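Local atomic coordinates of 70 kDa protein (Xanthomonas sp., PDB entry 4B2N), a protein that cleaves the polyisoprene of natural rubber oxidatively and processively, as a dihaem c-type cytochrome that works with dioxygen. Residues I252-L257 and E314-V319; P259-M264 and D601-Q606. One frame throughout, in Å; residues are numbered along the deposited sequence.

Contact 1: residues I252-L257 and E314-V319. With HEC (heme c), chain C.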
loop_
_atom_site.group_PDB
_atom_site.type_symbol
_atom_site.label_atom_id
_atom_site.label_comp_id
_atom_site.label_asym_id
_atom_site.label_seq_id
_atom_site.Cartn_x
_atom_site.Cartn_y
_atom_site.Cartn_z
ATOM N N ILE A 252 7.159 0.829 -3.198
ATOM C CA ILE A 252 7.995 1.262 -2.101
ATOM C C ILE A 252 9.470 1.586 -2.489
ATOM O O ILE A 252 10.113 2.350 -1.769
ATOM C CB ILE A 252 7.941 0.218 -0.926
ATOM C CG1 ILE A 252 8.304 0.854 0.418
ATOM C CG2 ILE A 252 8.837 -0.941 -1.212
ATOM C CD1 ILE A 252 7.400 2.006 0.775
ATOM N N GLY A 253 9.915 1.084 -3.672
ATOM C CA GLY A 253 11.258 1.388 -4.271
ATOM C C GLY A 253 11.381 2.887 -4.430
ATOM O O GLY A 253 12.503 3.428 -4.491
ATOM N N LEU A 254 10.235 3.594 -4.432
ATOM C CA LEU A 254 10.298 5.064 -4.617
ATOM C C LEU A 254 11.048 5.673 -3.456
ATOM O O LEU A 254 11.776 6.608 -3.639
ATOM C CB LEU A 254 8.928 5.728 -4.576
ATOM C CG LEU A 254 8.656 7.043 -5.366
ATOM C CD1 LEU A 254 7.457 7.846 -4.813
ATOM C CD2 LEU A 254 9.785 7.953 -5.778
ATOM N N ILE A 255 10.817 5.141 -2.265
ATOM C CA ILE A 255 11.442 5.683 -1.082
ATOM C C ILE A 255 12.964 5.688 -1.239
ATOM O O ILE A 255 13.604 6.638 -0.835
ATOM C CB ILE A 255 11.043 4.871 0.206
ATOM C CG1 ILE A 255 9.540 4.944 0.421
ATOM C CG2 ILE A 255 11.874 5.332 1.458
ATOM C CD1 ILE A 255 8.997 6.335 0.678
ATOM N N SER A 256 13.533 4.585 -1.742
ATOM C CA SER A 256 14.973 4.460 -1.999
ATOM C C SER A 256 15.385 5.382 -3.059
ATOM O O SER A 256 16.523 5.834 -3.049
ATOM C CB SER A 256 15.381 3.043 -2.511
ATOM O OG SER A 256 15.009 2.061 -1.553
ATOM N N LEU A 257 14.504 5.645 -4.017
ATOM C CA LEU A 257 14.865 6.567 -5.136
ATOM C C LEU A 257 14.890 8.060 -4.784
ATOM O O LEU A 257 15.674 8.825 -5.345
ATOM C CB LEU A 257 13.948 6.367 -6.381
ATOM C CG LEU A 257 14.172 7.357 -7.526
ATOM C CD1 LEU A 257 15.513 6.975 -8.162
ATOM C CD2 LEU A 257 13.122 7.412 -8.627
ATOM N N GLU A 314 2.627 9.424 2.789
ATOM C CA GLU A 314 1.454 9.277 1.915
ATOM C C GLU A 314 1.658 10.162 0.704
ATOM O O GLU A 314 1.129 9.912 -0.396
ATOM C CB GLU A 314 0.192 9.739 2.678
ATOM C CG GLU A 314 -0.093 8.857 3.897
ATOM C CD GLU A 314 -1.444 9.122 4.543
ATOM O OE1 GLU A 314 -2.230 9.967 3.997
ATOM O OE2 GLU A 314 -1.674 8.501 5.628
ATOM N N MET A 315 2.455 11.206 0.920
ATOM C CA MET A 315 2.768 12.164 -0.153
ATOM C C MET A 315 3.763 11.763 -1.216
ATOM O O MET A 315 3.826 12.433 -2.263
ATOM C CB MET A 315 3.217 13.492 0.452
ATOM C CG MET A 315 2.109 14.335 1.071
ATOM S SD MET A 315 2.800 15.607 2.181
ATOM C CE MET A 315 3.355 16.755 0.969
ATOM N N ALA A 316 4.470 10.638 -1.024
ATOM C CA ALA A 316 5.581 10.267 -1.912
ATOM C C ALA A 316 5.246 10.440 -3.425
ATOM O O ALA A 316 6.000 11.092 -4.179
ATOM C CB ALA A 316 5.992 8.834 -1.638
ATOM N N PHE A 317 4.123 9.867 -3.884
ATOM C CA PHE A 317 3.896 9.902 -5.366
ATOM C C PHE A 317 3.554 11.291 -5.854
ATOM O O PHE A 317 3.717 11.624 -7.058
ATOM C CB PHE A 317 2.801 8.911 -5.760
ATOM C CG PHE A 317 3.305 7.502 -5.880
ATOM C CD1 PHE A 317 4.138 7.133 -6.929
ATOM C CD2 PHE A 317 2.966 6.555 -4.916
ATOM C CE1 PHE A 317 4.599 5.790 -7.034
ATOM C CE2 PHE A 317 3.400 5.237 -5.018
ATOM C CZ PHE A 317 4.227 4.859 -6.064
ATOM N N GLY A 318 3.063 12.121 -4.951
ATOM C CA GLY A 318 2.761 13.498 -5.387
ATOM C C GLY A 318 4.009 14.342 -5.444
ATOM O O GLY A 318 4.171 15.203 -6.289
ATOM N N VAL A 319 4.897 14.111 -4.490
ATOM C CA VAL A 319 6.203 14.794 -4.414
ATOM C C VAL A 319 7.000 14.326 -5.608
ATOM O O VAL A 319 7.698 15.128 -6.250
ATOM C CB VAL A 319 6.982 14.405 -3.105
ATOM C CG1 VAL A 319 8.424 14.903 -3.181
ATOM C CG2 VAL A 319 6.267 14.951 -1.887
HETATM FE FE HEC C . 0.289 3.664 -1.468
HETATM C CHA HEC C . 1.476 2.135 1.435
HETATM C CHB HEC C . -1.279 6.144 0.469
HETATM C CHC HEC C . -0.340 5.653 -4.307
HETATM C CHD HEC C . 1.233 1.030 -3.336
HETATM N NA HEC C . 0.151 4.086 0.427
HETATM C C1A HEC C . 0.557 3.259 1.518
HETATM C C2A HEC C . 0.026 3.694 2.801
HETATM C C3A HEC C . -0.766 4.855 2.566
HETATM C C4A HEC C . -0.688 5.047 1.113
HETATM C CMA HEC C . -1.573 5.639 3.582
HETATM C CAA HEC C . 0.234 3.069 4.205
HETATM C CBA HEC C . -0.724 1.879 4.285
HETATM C CGA HEC C . -0.511 1.046 5.536
HETATM O O1A HEC C . 0.656 0.704 5.931
HETATM O O2A HEC C . -1.562 0.675 6.066
HETATM N NB HEC C . -0.509 5.520 -1.793
HETATM C C1B HEC C . -1.168 6.328 -0.955
HETATM C C2B HEC C . -1.692 7.557 -1.531
HETATM C C3B HEC C . -1.404 7.425 -2.907
HETATM C C4B HEC C . -0.746 6.125 -2.988
HETATM C CMB HEC C . -2.352 8.596 -0.716
HETATM C CAB HEC C . -1.633 8.390 -4.040
HETATM C CBB HEC C . -0.927 9.618 -3.929
HETATM N NC HEC C . 0.367 3.475 -3.440
HETATM C C1C HEC C . 0.135 4.308 -4.519
HETATM C C2C HEC C . 0.312 3.640 -5.834
HETATM C C3C HEC C . 0.807 2.286 -5.502
HETATM C C4C HEC C . 0.834 2.233 -4.043
HETATM C CMC HEC C . 0.097 4.336 -7.174
HETATM C CAC HEC C . 1.209 1.178 -6.427
HETATM C CBC HEC C . 1.947 1.516 -7.565
HETATM N ND HEC C . 1.214 1.909 -1.007
HETATM C C1D HEC C . 1.519 0.972 -1.903
HETATM C C2D HEC C . 2.138 -0.183 -1.339
HETATM C C3D HEC C . 2.218 0.152 0.047
HETATM C C4D HEC C . 1.635 1.485 0.146
HETATM C CMD HEC C . 2.608 -1.449 -1.961
HETATM C CAD HEC C . 2.907 -0.683 1.069
HETATM C CBD HEC C . 4.400 -0.267 0.769
HETATM C CGD HEC C . 5.333 -1.094 1.623
HETATM O O1D HEC C . 5.970 -2.058 1.128
HETATM O O2D HEC C . 5.346 -0.811 2.869
#
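The carbonyl oxygen of Met315 is gripped twice within helix 312-319, by the backbone N of Val319 at 3.0 Å and more weakly by that of Gly318, just where Ala316 and Phe317 of the same turn receive Leu254. This is helix-helix packing beside a c-type haem, the one attached through the Cys191 and Cys194 thioethers and ligated by His195; Ile252, Glu314 and Phe317 belong to its pocket. The side chains that meet across the helices are apolar, and one methyl, Leu254 CD1, makes every close contact, touching the Ala316 carbonyl oxygen as well as its CB. Leu254 reaches over with CG turned away from its backbone N (chi1 -151°), which sends CD1 to 3.6 Å from Ala316 CB. The same CD1 lies over one face of the Phe317 ring in a CH-pi contact, 4.2 Å from the centroid and 18° off the normal. The ring's opposite face receives the haem methyl CMC, 4.1 Å above its plane and toward the rim, leaving Phe317 sandwiched between a leucine methyl and the cofactor. Its CE2 comes to 3.4 Å from HEC C1C. A bound oxygen molecule lies about 4 Å from the nearest atom of the Phe317 side chain. Phe108 meets the ring as well, and Trp600 of helix 599-607 touches both Leu254 and Phe317. On the other segment, Ile252 packs on a haem propionate, its CB 3.6 Å from HEC O1D. Glu314 OE2 lies 3.5 Å from the haem methyl HEC CMA.

Contact 2: residues P259-M264 and D601-Q606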
loop_
_atom_site.group_PDB
_atom_site.type_symbol
_atom_site.label_atom_id
_atom_site.label_comp_id
_atom_site.label_asym_id
_atom_site.label_seq_id
_atom_site.Cartn_x
_atom_site.Cartn_y
_atom_site.Cartn_z
ATOM N N PRO A 259 16.059 10.156 -2.513
ATOM C CA PRO A 259 17.230 11.051 -2.303
ATOM C C PRO A 259 18.156 11.199 -3.489
ATOM O O PRO A 259 18.980 12.127 -3.484
ATOM C CB PRO A 259 17.966 10.412 -1.133
ATOM C CG PRO A 259 17.503 8.986 -1.096
ATOM C CD PRO A 259 16.070 9.033 -1.551
ATOM N N ALA A 260 18.008 10.323 -4.490
ATOM C CA ALA A 260 18.755 10.459 -5.742
ATOM C C ALA A 260 18.339 11.667 -6.543
ATOM O O ALA A 260 19.171 12.252 -7.164
ATOM C CB ALA A 260 18.582 9.221 -6.625
ATOM N N LEU A 261 17.046 12.023 -6.540
ATOM C CA LEU A 261 16.509 13.006 -7.470
ATOM C C LEU A 261 16.262 14.313 -6.741
ATOM O O LEU A 261 16.472 15.375 -7.321
ATOM C CB LEU A 261 15.174 12.512 -8.019
ATOM C CG LEU A 261 15.129 11.754 -9.376
ATOM C CD1 LEU A 261 16.351 10.887 -9.619
ATOM C CD2 LEU A 261 13.830 10.909 -9.456
ATOM N N PHE A 262 15.895 14.226 -5.447
ATOM C CA PHE A 262 15.277 15.390 -4.760
ATOM C C PHE A 262 16.086 15.768 -3.569
ATOM O O PHE A 262 16.533 14.914 -2.850
ATOM C CB PHE A 262 13.846 15.091 -4.257
ATOM C CG PHE A 262 12.897 14.732 -5.389
ATOM C CD1 PHE A 262 12.465 15.701 -6.245
ATOM C CD2 PHE A 262 12.532 13.403 -5.614
ATOM C CE1 PHE A 262 11.627 15.387 -7.312
ATOM C CE2 PHE A 262 11.731 13.041 -6.711
ATOM C CZ PHE A 262 11.243 14.049 -7.541
ATOM N N ASP A 263 16.241 17.049 -3.373
ATOM C CA ASP A 263 16.861 17.575 -2.176
ATOM C C ASP A 263 15.970 17.129 -1.000
ATOM O O ASP A 263 14.735 17.283 -1.004
ATOM C CB ASP A 263 16.905 19.112 -2.333
ATOM C CG ASP A 263 17.533 19.808 -1.131
ATOM O OD1 ASP A 263 17.028 19.616 -0.006
ATOM O OD2 ASP A 263 18.533 20.575 -1.279
ATOM N N MET A 264 16.573 16.514 -0.013
ATOM C CA MET A 264 15.816 15.903 1.038
ATOM C C MET A 264 15.347 16.877 2.113
ATOM O O MET A 264 14.665 16.460 3.019
ATOM C CB MET A 264 16.715 14.864 1.683
ATOM C CG MET A 264 17.009 13.766 0.645
ATOM S SD MET A 264 15.624 12.615 0.430
ATOM C CE MET A 264 15.700 11.760 2.034
ATOM N N ASP A 601 15.436 2.343 -10.879
ATOM C CA ASP A 601 16.879 2.244 -11.180
ATOM C C ASP A 601 17.305 3.024 -12.412
ATOM O O ASP A 601 18.334 3.698 -12.390
ATOM C CB ASP A 601 17.347 0.814 -11.326
ATOM C CG ASP A 601 17.263 0.053 -10.011
ATOM O OD1 ASP A 601 17.121 0.660 -8.933
ATOM O OD2 ASP A 601 17.360 -1.169 -10.070
ATOM N N ASN A 602 16.540 2.925 -13.484
ATOM C CA ASN A 602 16.929 3.565 -14.724
ATOM C C ASN A 602 16.646 5.025 -14.695
ATOM O O ASN A 602 17.402 5.808 -15.274
ATOM C CB ASN A 602 16.303 2.842 -15.944
ATOM C CG ASN A 602 16.875 1.423 -16.055
ATOM O OD1 ASN A 602 16.298 0.437 -15.575
ATOM N ND2 ASN A 602 18.079 1.348 -16.556
ATOM N N VAL A 603 15.583 5.415 -13.994
ATOM C CA VAL A 603 15.318 6.872 -13.796
ATOM C C VAL A 603 16.493 7.554 -13.058
ATOM O O VAL A 603 16.985 8.620 -13.443
ATOM C CB VAL A 603 13.955 7.060 -13.047
ATOM C CG1 VAL A 603 13.771 8.521 -12.597
ATOM C CG2 VAL A 603 12.827 6.689 -13.998
ATOM N N ALA A 604 16.875 6.971 -11.949
ATOM C CA ALA A 604 18.079 7.372 -11.205
ATOM C C ALA A 604 19.327 7.442 -12.089
ATOM O O ALA A 604 19.997 8.494 -12.097
ATOM C CB ALA A 604 18.307 6.404 -10.054
ATOM N N ALA A 605 19.598 6.368 -12.851
ATOM C CA ALA A 605 20.786 6.314 -13.738
ATOM C C ALA A 605 20.697 7.474 -14.679
ATOM O O ALA A 605 21.642 8.269 -14.849
ATOM C CB ALA A 605 20.794 5.010 -14.513
ATOM N N GLN A 606 19.530 7.646 -15.273
ATOM C CA GLN A 606 19.454 8.700 -16.291
ATOM C C GLN A 606 19.590 10.102 -15.688
ATOM O O GLN A 606 20.291 10.948 -16.269
ATOM C CB GLN A 606 18.149 8.593 -17.135
ATOM C CG GLN A 606 18.076 9.668 -18.216
ATOM C CD GLN A 606 16.772 9.595 -18.978
ATOM O OE1 GLN A 606 15.731 9.292 -18.389
ATOM N NE2 GLN A 606 16.831 9.795 -20.310
#
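A small, buried apolar contact joins the last turn of helix 253-261 to one side of helix 599-607, a helix-helix packing well away from the haem sites, with the Val603 side chain about 14 Å from a bound haem c at the nearest atoms. Four residues, Ala260 and Leu261 against Val603 and Ala604, make the whole of it. The backbones come nearest at the two alanines, whose CA atoms are 6.3 Å apart; small side chains permit this approach, and Ala260 CB stands 4.4 Å from Ala604 CB. Beside them Leu261 spreads its two methyls over successive residues of the partner helix. CD1 lies 4.2 Å from Ala604 CA, over the backbone rather than a side chain, while CD2 meets Val603. The leucine and valine side chains cross at about a right angle, so they touch at one methyl each and do not lie alongside one another. On the valine, CG1 is turned away from its backbone N (chi1 170°) and is the branch that meets the leucine. Leu261 departs from the staggered arrangement (chi1 -95°, chi2 34°), and its CB also rests 3.6 Å above the plane of the neighbouring Phe262 ring, near the rim. Beyond this point the chain leaves the helix and is held by other bonds: Asp263 OD2 forms a salt bridge with Arg473 and is also hydrogen-bonded to Ser470, while OD1 accepts the backbone N of Glu265 in an Asx turn. Gln606, further along the second helix, is bonded through OE1 to the backbone of Leu237. The closest approach between the segments is Leu261 CD2 to Val603 CG1, at 3.9 Å.

Going from the N terminus, helix 253-261 supplies the first segment of both contacts, residues 252-257 and then 259-264. Contact 1 closes a loop of 56 residues when helix 312-319 returns; contact 2 closes a far longer one, of 336 residues, at helix 599-607. The segments alternate along the chain, so the two loops cross rather than nest. Their centres lie 11 Å apart and the contacts touch directly: Leu257 CD1 packs 3.4 Å from Ala604 CB, and Phe262 CZ approaches Val319 O. Helix 253-261 thus ties the haem-lining helix 312-319 to the late helix 599-607.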